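PDB 3F7W: putative fructosamine-3-kinase, which probably acts as a kinase of the fructosamine kinase family, with a fold related to that of protein kinases. Local coordinates for residues 60-65 and 80-85; 136-141 and 145-150; 218-223 and 256-261. One frame throughout, in Å; residues are numbered along the deposited sequence.

Contact 1 of 3, residues 60-65 and 80-85; sequences AEALGL and AGWDDR. With EDO (1,2-ethanediol), chain G; EDO (1,2-ethanediol), chain F.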
loop_
_atom_site.group_PDB
_atom_site.type_symbol
_atom_site.label_atom_id
_atom_site.label_comp_id
_atom_site.label_asym_id
_atom_site.label_seq_id
_atom_site.Cartn_x
_atom_site.Cartn_y
_atom_site.Cartn_z
ATOM N N ALA A 60 8.539 -9.167 -1.071
ATOM C CA ALA A 60 8.287 -7.733 -0.907
ATOM C C ALA A 60 7.241 -7.481 0.177
ATOM O O ALA A 60 7.372 -6.536 0.989
ATOM C CB ALA A 60 7.817 -7.114 -2.275
ATOM N N GLU A 61 6.200 -8.303 0.195
ATOM C CA GLU A 61 5.161 -8.174 1.199
ATOM C C GLU A 61 5.672 -8.657 2.589
ATOM O O GLU A 61 5.428 -7.975 3.572
ATOM C CB GLU A 61 3.882 -8.898 0.809
ATOM C CG GLU A 61 2.738 -8.551 1.823
ATOM C CD GLU A 61 1.355 -9.022 1.481
ATOM O OE1 GLU A 61 1.085 -9.402 0.338
ATOM O OE2 GLU A 61 0.509 -9.000 2.411
ATOM N N ALA A 62 6.348 -9.802 2.648
ATOM C CA ALA A 62 6.843 -10.332 3.952
ATOM C C ALA A 62 7.806 -9.317 4.593
ATOM O O ALA A 62 7.702 -8.998 5.806
ATOM C CB ALA A 62 7.510 -11.714 3.794
ATOM N N LEU A 63 8.758 -8.834 3.801
ATOM C CA LEU A 63 9.751 -7.870 4.298
ATOM C C LEU A 63 9.091 -6.538 4.605
ATOM O O LEU A 63 9.431 -5.865 5.599
ATOM C CB LEU A 63 10.911 -7.711 3.327
ATOM C CG LEU A 63 11.805 -8.961 3.094
ATOM C CD1 LEU A 63 13.058 -8.596 2.300
ATOM C CD2 LEU A 63 12.192 -9.634 4.405
ATOM N N GLY A 64 8.136 -6.141 3.767
ATOM C CA GLY A 64 7.435 -4.878 3.966
ATOM C C GLY A 64 6.587 -4.919 5.227
ATOM O O GLY A 64 6.575 -3.967 5.977
ATOM N N LEU A 65 5.922 -6.046 5.476
ATOM C CA LEU A 65 5.143 -6.200 6.711
ATOM C C LEU A 65 6.052 -6.125 7.951
ATOM O O LEU A 65 5.709 -5.456 8.946
ATOM C CB LEU A 65 4.356 -7.511 6.707
ATOM C CG LEU A 65 3.103 -7.625 5.850
ATOM C CD1 LEU A 65 2.621 -9.096 5.685
ATOM C CD2 LEU A 65 1.965 -6.718 6.375
ATOM N N ALA A 80 3.371 -15.085 10.394
ATOM C CA ALA A 80 3.631 -16.376 11.039
ATOM C C ALA A 80 4.701 -17.156 10.267
ATOM O O ALA A 80 5.472 -17.921 10.838
ATOM C CB ALA A 80 2.348 -17.194 11.115
ATOM N N GLY A 81 4.765 -16.941 8.965
ATOM C CA GLY A 81 5.771 -17.615 8.138
ATOM C C GLY A 81 5.611 -17.273 6.678
ATOM O O GLY A 81 4.524 -16.911 6.233
ATOM N N TRP A 82 6.681 -17.426 5.905
ATOM C CA TRP A 82 6.584 -17.167 4.485
ATOM C C TRP A 82 7.704 -17.809 3.683
ATOM O O TRP A 82 8.774 -18.153 4.217
ATOM C CB TRP A 82 6.577 -15.659 4.243
ATOM C CG TRP A 82 7.897 -15.015 4.471
ATOM C CD1 TRP A 82 8.438 -14.624 5.681
ATOM C CD2 TRP A 82 8.868 -14.705 3.480
ATOM N NE1 TRP A 82 9.668 -14.070 5.479
ATOM C CE2 TRP A 82 9.967 -14.109 4.144
ATOM C CE3 TRP A 82 8.916 -14.852 2.090
ATOM C CZ2 TRP A 82 11.095 -13.652 3.459
ATOM C CZ3 TRP A 82 10.061 -14.401 1.401
ATOM C CH2 TRP A 82 11.132 -13.830 2.089
ATOM N N ASP A 83 7.440 -17.954 2.391
ATOM C CA ASP A 83 8.462 -18.275 1.400
ATOM C C ASP A 83 8.001 -17.671 0.097
ATOM O O ASP A 83 7.052 -16.907 0.079
ATOM C CB ASP A 83 8.727 -19.774 1.310
ATOM C CG ASP A 83 7.524 -20.579 0.815
ATOM O OD1 ASP A 83 6.576 -20.021 0.232
ATOM O OD2 ASP A 83 7.585 -21.798 1.035
ATOM N N ASP A 84 8.676 -17.977 -1.011
ATOM C CA ASP A 84 8.336 -17.312 -2.278
ATOM C C ASP A 84 6.949 -17.708 -2.799
ATOM O O ASP A 84 6.453 -17.081 -3.731
ATOM C CB ASP A 84 9.363 -17.618 -3.367
ATOM C CG ASP A 84 10.731 -17.038 -3.070
ATOM O OD1 ASP A 84 10.825 -15.960 -2.452
ATOM O OD2 ASP A 84 11.721 -17.680 -3.462
ATOM N N ARG A 85 6.362 -18.752 -2.223
ATOM C CA ARG A 85 5.047 -19.288 -2.694
ATOM C C ARG A 85 3.865 -19.006 -1.731
ATOM O O ARG A 85 2.699 -19.192 -2.113
ATOM C CB ARG A 85 5.102 -20.824 -2.809
ATOM C CG ARG A 85 6.365 -21.469 -3.356
ATOM C CD ARG A 85 6.513 -21.186 -4.824
ATOM N NE ARG A 85 5.347 -21.639 -5.577
ATOM C CZ ARG A 85 5.132 -21.349 -6.854
ATOM N NH1 ARG A 85 5.986 -20.588 -7.540
ATOM N NH2 ARG A 85 4.047 -21.779 -7.430
HETATM C C1 EDO G . 0.800 -11.338 -2.772
HETATM O O1 EDO G . -0.160 -10.286 -2.608
HETATM C C2 EDO G . 2.150 -10.706 -2.895
HETATM O O2 EDO G . 2.398 -10.166 -1.620
HETATM C C1 EDO F . 10.238 -11.722 8.807
HETATM O O1 EDO F . 9.152 -12.587 8.469
HETATM C C2 EDO F . 11.073 -11.402 7.576
HETATM O O2 EDO F . 11.734 -12.608 7.190
#

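Contact 2 of 3, residues 136-141 and 145-150; sequences TPRSTW and YAEQRI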
loop_
_atom_site.group_PDB
_atom_site.type_symbol
_atom_site.label_atom_id
_atom_site.label_comp_id
_atom_site.label_asym_id
_atom_site.label_seq_id
_atom_site.Cartn_x
_atom_site.Cartn_y
_atom_site.Cartn_z
ATOM N N THR A 136 14.606 1.457 -5.733
ATOM C CA THR A 136 15.981 1.998 -5.688
ATOM C C THR A 136 16.037 3.150 -4.704
ATOM O O THR A 136 15.292 4.119 -4.846
ATOM C CB THR A 136 16.476 2.476 -7.063
ATOM O OG1 THR A 136 16.404 1.393 -7.977
ATOM C CG2 THR A 136 17.941 2.968 -6.997
ATOM N N PRO A 137 16.885 3.028 -3.671
ATOM C CA PRO A 137 16.966 4.109 -2.689
ATOM C C PRO A 137 17.359 5.437 -3.292
ATOM O O PRO A 137 18.251 5.480 -4.149
ATOM C CB PRO A 137 18.025 3.602 -1.701
ATOM C CG PRO A 137 17.991 2.127 -1.825
ATOM C CD PRO A 137 17.694 1.860 -3.270
ATOM N N ARG A 138 16.698 6.496 -2.843
ATOM C CA ARG A 138 16.929 7.860 -3.307
ATOM C C ARG A 138 16.843 8.807 -2.120
ATOM O O ARG A 138 16.154 8.534 -1.140
ATOM C CB ARG A 138 15.891 8.279 -4.362
ATOM C CG ARG A 138 15.732 7.349 -5.532
ATOM C CD ARG A 138 16.988 7.291 -6.387
ATOM N NE ARG A 138 17.292 8.567 -7.016
ATOM C CZ ARG A 138 16.809 8.975 -8.189
ATOM N NH1 ARG A 138 15.951 8.238 -8.875
ATOM N NH2 ARG A 138 17.167 10.143 -8.668
ATOM N N SER A 139 17.532 9.934 -2.217
ATOM C CA SER A 139 17.654 10.825 -1.083
ATOM C C SER A 139 16.641 11.977 -1.100
ATOM O O SER A 139 16.431 12.615 -0.081
ATOM C CB SER A 139 19.086 11.384 -1.040
ATOM O OG SER A 139 19.387 12.044 -2.261
ATOM N N THR A 140 16.052 12.273 -2.257
ATOM C CA THR A 140 15.152 13.416 -2.414
ATOM C C THR A 140 13.830 12.970 -3.050
ATOM O O THR A 140 13.813 12.124 -3.945
ATOM C CB THR A 140 15.813 14.524 -3.268
ATOM O OG1 THR A 140 16.165 14.006 -4.556
ATOM C CG2 THR A 140 17.070 15.048 -2.581
ATOM N N TRP A 141 12.719 13.532 -2.580
ATOM C CA TRP A 141 11.414 13.055 -3.016
ATOM C C TRP A 141 11.036 13.369 -4.482
ATOM O O TRP A 141 10.545 12.476 -5.184
ATOM C CB TRP A 141 10.310 13.495 -2.037
ATOM C CG TRP A 141 8.983 12.921 -2.410
ATOM C CD1 TRP A 141 8.548 11.674 -2.182
ATOM C CD2 TRP A 141 7.954 13.587 -3.136
ATOM N NE1 TRP A 141 7.291 11.495 -2.718
ATOM C CE2 TRP A 141 6.899 12.665 -3.302
ATOM C CE3 TRP A 141 7.817 14.874 -3.654
ATOM C CZ2 TRP A 141 5.733 12.982 -3.969
ATOM C CZ3 TRP A 141 6.652 15.191 -4.328
ATOM C CH2 TRP A 141 5.614 14.240 -4.467
ATOM N N TYR A 145 9.874 10.427 -6.889
ATOM C CA TYR A 145 8.484 10.322 -7.297
ATOM C C TYR A 145 8.369 10.328 -8.826
ATOM O O TYR A 145 7.753 9.441 -9.408
ATOM C CB TYR A 145 7.692 11.472 -6.703
ATOM C CG TYR A 145 6.193 11.318 -6.798
ATOM C CD1 TYR A 145 5.551 10.244 -6.200
ATOM C CD2 TYR A 145 5.409 12.269 -7.447
ATOM C CE1 TYR A 145 4.152 10.115 -6.248
ATOM C CE2 TYR A 145 4.021 12.151 -7.495
ATOM C CZ TYR A 145 3.395 11.063 -6.901
ATOM O OH TYR A 145 2.023 10.920 -6.948
ATOM N N ALA A 146 9.010 11.306 -9.466
ATOM C CA ALA A 146 8.980 11.422 -10.926
ATOM C C ALA A 146 9.503 10.148 -11.592
ATOM O O ALA A 146 8.807 9.534 -12.401
ATOM C CB ALA A 146 9.751 12.652 -11.399
ATOM N N GLU A 147 10.696 9.716 -11.208
ATOM C CA GLU A 147 11.429 8.688 -11.948
ATOM C C GLU A 147 11.005 7.260 -11.584
ATOM O O GLU A 147 11.048 6.358 -12.436
ATOM C CB GLU A 147 12.922 8.834 -11.704
ATOM C CG GLU A 147 13.488 10.184 -12.141
ATOM C CD GLU A 147 14.887 10.434 -11.628
ATOM O OE1 GLU A 147 15.621 9.468 -11.420
ATOM O OE2 GLU A 147 15.282 11.605 -11.470
ATOM N N GLN A 148 10.601 7.074 -10.333
ATOM C CA GLN A 148 10.247 5.742 -9.797
ATOM C C GLN A 148 8.765 5.514 -9.466
ATOM O O GLN A 148 8.348 4.357 -9.305
ATOM C CB GLN A 148 11.128 5.436 -8.569
ATOM C CG GLN A 148 12.596 5.360 -8.999
ATOM C CD GLN A 148 13.604 5.183 -7.873
ATOM O OE1 GLN A 148 14.708 5.698 -7.996
ATOM N NE2 GLN A 148 13.254 4.428 -6.795
ATOM N N ARG A 149 7.974 6.586 -9.352
ATOM C CA ARG A 149 6.554 6.453 -9.035
ATOM C C ARG A 149 5.593 6.938 -10.131
ATOM O O ARG A 149 4.428 6.512 -10.157
ATOM C CB ARG A 149 6.234 7.106 -7.682
ATOM C CG ARG A 149 6.908 6.395 -6.450
ATOM C CD ARG A 149 6.310 5.018 -6.210
ATOM N NE ARG A 149 6.961 4.260 -5.160
ATOM C CZ ARG A 149 8.061 3.520 -5.324
ATOM N NH1 ARG A 149 8.678 3.459 -6.499
ATOM N NH2 ARG A 149 8.553 2.837 -4.300
ATOM N N ILE A 150 6.072 7.803 -11.032
ATOM C CA ILE A 150 5.223 8.366 -12.087
ATOM C C ILE A 150 5.611 7.853 -13.468
ATOM O O ILE A 150 4.785 7.236 -14.150
ATOM C CB ILE A 150 5.224 9.922 -12.077
ATOM C CG1 ILE A 150 4.695 10.460 -10.738
ATOM C CG2 ILE A 150 4.357 10.479 -13.263
ATOM C CD1 ILE A 150 3.267 10.022 -10.408
HETATM O O HOH W 1 17.899 12.434 -10.827
#

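Contact 3 of 3, residues 218-223 and 256-261; sequences HREADL and PLHQLH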
loop_
_atom_site.group_PDB
_atom_site.type_symbol
_atom_site.label_atom_id
_atom_site.label_comp_id
_atom_site.label_asym_id
_atom_site.label_seq_id
_atom_site.Cartn_x
_atom_site.Cartn_y
_atom_site.Cartn_z
ATOM N N HIS A 218 6.678 9.602 0.878
ATOM C CA HIS A 218 6.117 10.757 1.523
ATOM C C HIS A 218 4.887 10.313 2.283
ATOM O O HIS A 218 4.005 9.673 1.724
ATOM C CB HIS A 218 5.764 11.831 0.490
ATOM C CG HIS A 218 5.688 13.200 1.065
ATOM N ND1 HIS A 218 4.845 13.525 2.112
ATOM C CD2 HIS A 218 6.377 14.325 0.763
ATOM C CE1 HIS A 218 4.996 14.808 2.401
ATOM N NE2 HIS A 218 5.913 15.318 1.593
ATOM N N ARG A 219 4.814 10.665 3.559
ATOM C CA ARG A 219 3.664 10.250 4.378
ATOM C C ARG A 219 2.327 10.759 3.824
ATOM O O ARG A 219 1.313 10.120 4.009
ATOM C CB ARG A 219 3.850 10.666 5.830
ATOM C CG ARG A 219 3.940 12.163 6.104
ATOM C CD ARG A 219 4.810 12.430 7.361
ATOM N NE ARG A 219 4.767 13.824 7.815
ATOM C CZ ARG A 219 4.010 14.299 8.811
ATOM N NH1 ARG A 219 3.175 13.533 9.483
ATOM N NH2 ARG A 219 4.071 15.593 9.125
ATOM N N GLU A 220 2.339 11.908 3.134
ATOM C CA GLU A 220 1.136 12.422 2.467
ATOM C C GLU A 220 0.549 11.436 1.455
ATOM O O GLU A 220 -0.643 11.459 1.227
ATOM C CB GLU A 220 1.376 13.801 1.847
ATOM C CG GLU A 220 1.543 14.927 2.927
ATOM C CD GLU A 220 1.897 16.301 2.361
ATOM O OE1 GLU A 220 1.520 16.628 1.207
ATOM O OE2 GLU A 220 2.532 17.070 3.098
ATOM N N ALA A 221 1.380 10.548 0.883
ATOM C CA ALA A 221 0.917 9.532 -0.057
ATOM C C ALA A 221 -0.181 8.682 0.553
ATOM O O ALA A 221 -1.232 8.484 -0.050
ATOM C CB ALA A 221 2.093 8.631 -0.545
ATOM N N ASP A 222 0.054 8.170 1.753
ATOM C CA ASP A 222 -0.921 7.248 2.373
ATOM C C ASP A 222 -2.236 7.967 2.665
ATOM O O ASP A 222 -3.319 7.451 2.408
ATOM C CB ASP A 222 -0.359 6.641 3.678
ATOM C CG ASP A 222 0.561 5.400 3.447
ATOM O OD1 ASP A 222 0.714 4.896 2.309
ATOM O OD2 ASP A 222 1.142 4.931 4.457
ATOM N N LEU A 223 -2.136 9.177 3.202
ATOM C CA LEU A 223 -3.326 9.967 3.515
ATOM C C LEU A 223 -4.075 10.370 2.248
ATOM O O LEU A 223 -5.299 10.455 2.252
ATOM C CB LEU A 223 -2.954 11.189 4.356
ATOM C CG LEU A 223 -2.912 10.970 5.881
ATOM C CD1 LEU A 223 -2.289 9.641 6.226
ATOM C CD2 LEU A 223 -2.176 12.109 6.555
ATOM N N PRO A 256 -4.037 16.057 -4.674
ATOM C CA PRO A 256 -3.953 15.513 -6.049
ATOM C C PRO A 256 -2.559 15.052 -6.523
ATOM O O PRO A 256 -2.443 14.005 -7.204
ATOM C CB PRO A 256 -4.460 16.675 -6.926
ATOM C CG PRO A 256 -5.282 17.512 -6.021
ATOM C CD PRO A 256 -4.719 17.359 -4.634
ATOM N N LEU A 257 -1.525 15.828 -6.199
ATOM C CA LEU A 257 -0.150 15.494 -6.577
ATOM C C LEU A 257 0.169 14.087 -6.144
ATOM O O LEU A 257 0.672 13.278 -6.927
ATOM C CB LEU A 257 0.842 16.479 -5.943
ATOM C CG LEU A 257 2.336 16.203 -6.150
ATOM C CD1 LEU A 257 2.714 16.307 -7.605
ATOM C CD2 LEU A 257 3.168 17.157 -5.273
ATOM N N HIS A 258 -0.155 13.794 -4.887
ATOM C CA HIS A 258 0.126 12.484 -4.297
ATOM C C HIS A 258 -0.765 11.340 -4.767
ATOM O O HIS A 258 -0.464 10.178 -4.478
ATOM C CB HIS A 258 0.087 12.570 -2.779
ATOM C CG HIS A 258 1.231 13.340 -2.208
ATOM N ND1 HIS A 258 2.512 12.838 -2.175
ATOM C CD2 HIS A 258 1.298 14.583 -1.675
ATOM C CE1 HIS A 258 3.319 13.734 -1.645
ATOM N NE2 HIS A 258 2.610 14.805 -1.336
ATOM N N GLN A 259 -1.852 11.679 -5.462
ATOM C CA GLN A 259 -2.759 10.713 -6.037
ATOM C C GLN A 259 -2.376 10.304 -7.460
ATOM O O GLN A 259 -2.951 9.366 -8.011
ATOM C CB GLN A 259 -4.192 11.276 -6.020
ATOM C CG GLN A 259 -4.756 11.393 -4.603
ATOM C CD GLN A 259 -6.127 12.037 -4.502
ATOM O OE1 GLN A 259 -6.542 12.790 -5.386
ATOM N NE2 GLN A 259 -6.813 11.792 -3.383
ATOM N N LEU A 260 -1.402 10.980 -8.051
ATOM C CA LEU A 260 -1.027 10.681 -9.430
ATOM C C LEU A 260 -0.430 9.285 -9.583
ATOM O O LEU A 260 -0.773 8.566 -10.522
ATOM C CB LEU A 260 -0.090 11.757 -9.992
ATOM C CG LEU A 260 -0.730 13.151 -10.133
ATOM C CD1 LEU A 260 0.312 14.164 -10.639
ATOM C CD2 LEU A 260 -1.966 13.148 -11.036
ATOM N N HIS A 261 0.419 8.883 -8.637
ATOM C CA HIS A 261 1.032 7.552 -8.698
ATOM C C HIS A 261 -0.048 6.455 -8.687
ATOM O O HIS A 261 -0.102 5.654 -9.614
ATOM C CB HIS A 261 2.049 7.344 -7.556
ATOM C CG HIS A 261 2.397 5.911 -7.328
ATOM N ND1 HIS A 261 3.092 5.156 -8.263
ATOM C CD2 HIS A 261 2.129 5.081 -6.290
ATOM C CE1 HIS A 261 3.231 3.922 -7.800
ATOM N NE2 HIS A 261 2.652 3.850 -6.610
HETATM O O HOH W 2 -1.525 8.239 -2.817
#

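Contact 1 of 3, residues 60-65 and 80-85
In the N-terminal lobe of this kinase-like fold, the helix that packs on the sheet meets an outermost strand where Ala62, on helix 57-68, seats its methyl group on the indole of Trp82, on strand 79-83. CB of Ala62 lies over one face of the indole, 3.3 Å from the centroid of the five-membered ring of Trp82 and only 9° off the ring normal, a nearly vertical CH-pi contact. CD2, at the ring fusion of Trp82, is likewise 3.3 Å from Ala62 CB, so the fit is tight. CG of Trp82 takes the crowded position between backbone N and carbonyl carbon (chi1 72°), which swings the indole off the strand and presents its face to the helix. Leu63 adds a looser touch, its CD2 branch 4.3 Å from Trp82 CZ2 at an oblique approach. At the indole edge, Trp82 NE1 donates in the ring plane to O2 of a 1,2-ethanediol, probably from the crystallisation liquor, at 3.1 Å and 163°.

Beyond Trp82 the chain reverses through an Asx turn, in which Asp83 OD1 accepts from Arg85 N (2.8 Å), and continues into strand 86-90. Before it, Ala80 and Gly81 both face Ala88 in a classic beta bulge. One residue before Ala62, Glu61 directs its extended side chain to Lys45, with which it forms a salt bridge. The Lys45-Glu61 pair is consistent with the strand lysine and helix glutamate characteristic of the protein kinase fold, and Ala62 on Trp82 packs the same helix against the edge of the sheet.

Contact 2 of 3, residues 136-141 and 145-150
Arg138 and Gln148 show how one folded side chain can tie a loop to the helix that follows it. From CB, which points toward helix 141-159, the Arg138 chain bends at chi2 and chi3 (-65° and -64°) and curls round the amide oxygen of Gln148. CG passes 3.1 Å from Gln148 OE1, CD stays almost as near, and NH1 then returns to the same oxygen as a donor, 3.0 Å from Gln148 OE1. NH1 also reaches Glu147 OE1 at 2.8 Å, and NH2 joins it on Glu147 OE1 at 3.2 Å. This salt bridge is end-on, with both nitrogens on one oxygen and from the same face of the carboxylate. A water links Glu147 OE2 to NH2 of Arg138, weakly at the latter.

The other end of the Gln148 amide is held too: NE2 donates to Thr136 O at 2.8 Å, nearly straight (172°) and onto a lone pair, while Asp134 O is a second acceptor. Further along, Trp141 and Tyr145 lie side by side in an offset stack, centroids 4.5 Å apart, with Trp141 CZ2 over the phenol ring and Ile150 CG1 on its opposite face. With both amide atoms engaged, Gln148 has its rotation fixed and its buried polar group satisfied, whereas the ion pair sits on the more exposed Glu147 side, where solvent would probably temper its strength.

Contact 3 of 3, residues 218-223 and 256-261
The imidazoles of His218 and His258 meet edge to face, with CE1 at the edge of His258 directed onto one face of His218. Their centroids are 4.8 Å apart and the planes are inclined at 55°; the nearest atoms are His258 CE1 and His218 CG, at 3.6 Å. The His258 ring is itself covered on one face by Glu220, whose CB stands 3.8 Å from the His258 centroid. At the edge of His218, near the ring plane, lies the backbone N of Glu220.

That last neighbour is a bond: His218 occupies the N-cap position of helix 219-229, and its ND1 accepts from Glu220 N at 3.2 Å, a capping bond. Its CG stands anti to its own backbone N (chi1 -158°), and this carries ND1 back over the first turn of the helix. Past CB, the Glu220 side chain runs extended to a salt bridge with Arg254. The backbones come close as well, Ala221 CA and His258 CA being 5.2 Å apart, and a water joins them by donating to Ala221 O and His258 O, each at 2.8 Å. On the far side of the same helix, Asp222 accepts from the backbone N of His192 and Gly193, much as an aspartate of the corresponding helix steadies the catalytic loop in protein kinases.

ND1 of His218 presents a lone pair to Glu220 N, which would put the proton of a neutral ring on NE2. The bridging water, for its part, uses both hydrogens to serve two carbonyl oxygens, coupling helix 219-229 to helix 251-270 where the backbones draw together.

How the contacts relate
Along the chain the three contacts follow in series. Contact 1 belongs to the N-terminal lobe, joining helix 57-68 to the edge of the five-stranded sheet; contacts 2 and 3 lie in the helical C-terminal lobe, their centres about 24 and 25 Å from that of contact 1. Contacts 2 and 3 have centres 13 Å apart and touch. Helix 141-159 of contact 2 rests on helix 251-270 of contact 3, with Tyr145 OH near Leu257 O and Arg149 O near His261 ND1 as probable hydrogen bonds, and Trp141 packs against His258. The two-lobed plan of the kinase fold thus appears as one packing site in the N-terminal lobe and two adjoining ones in the helical lobe.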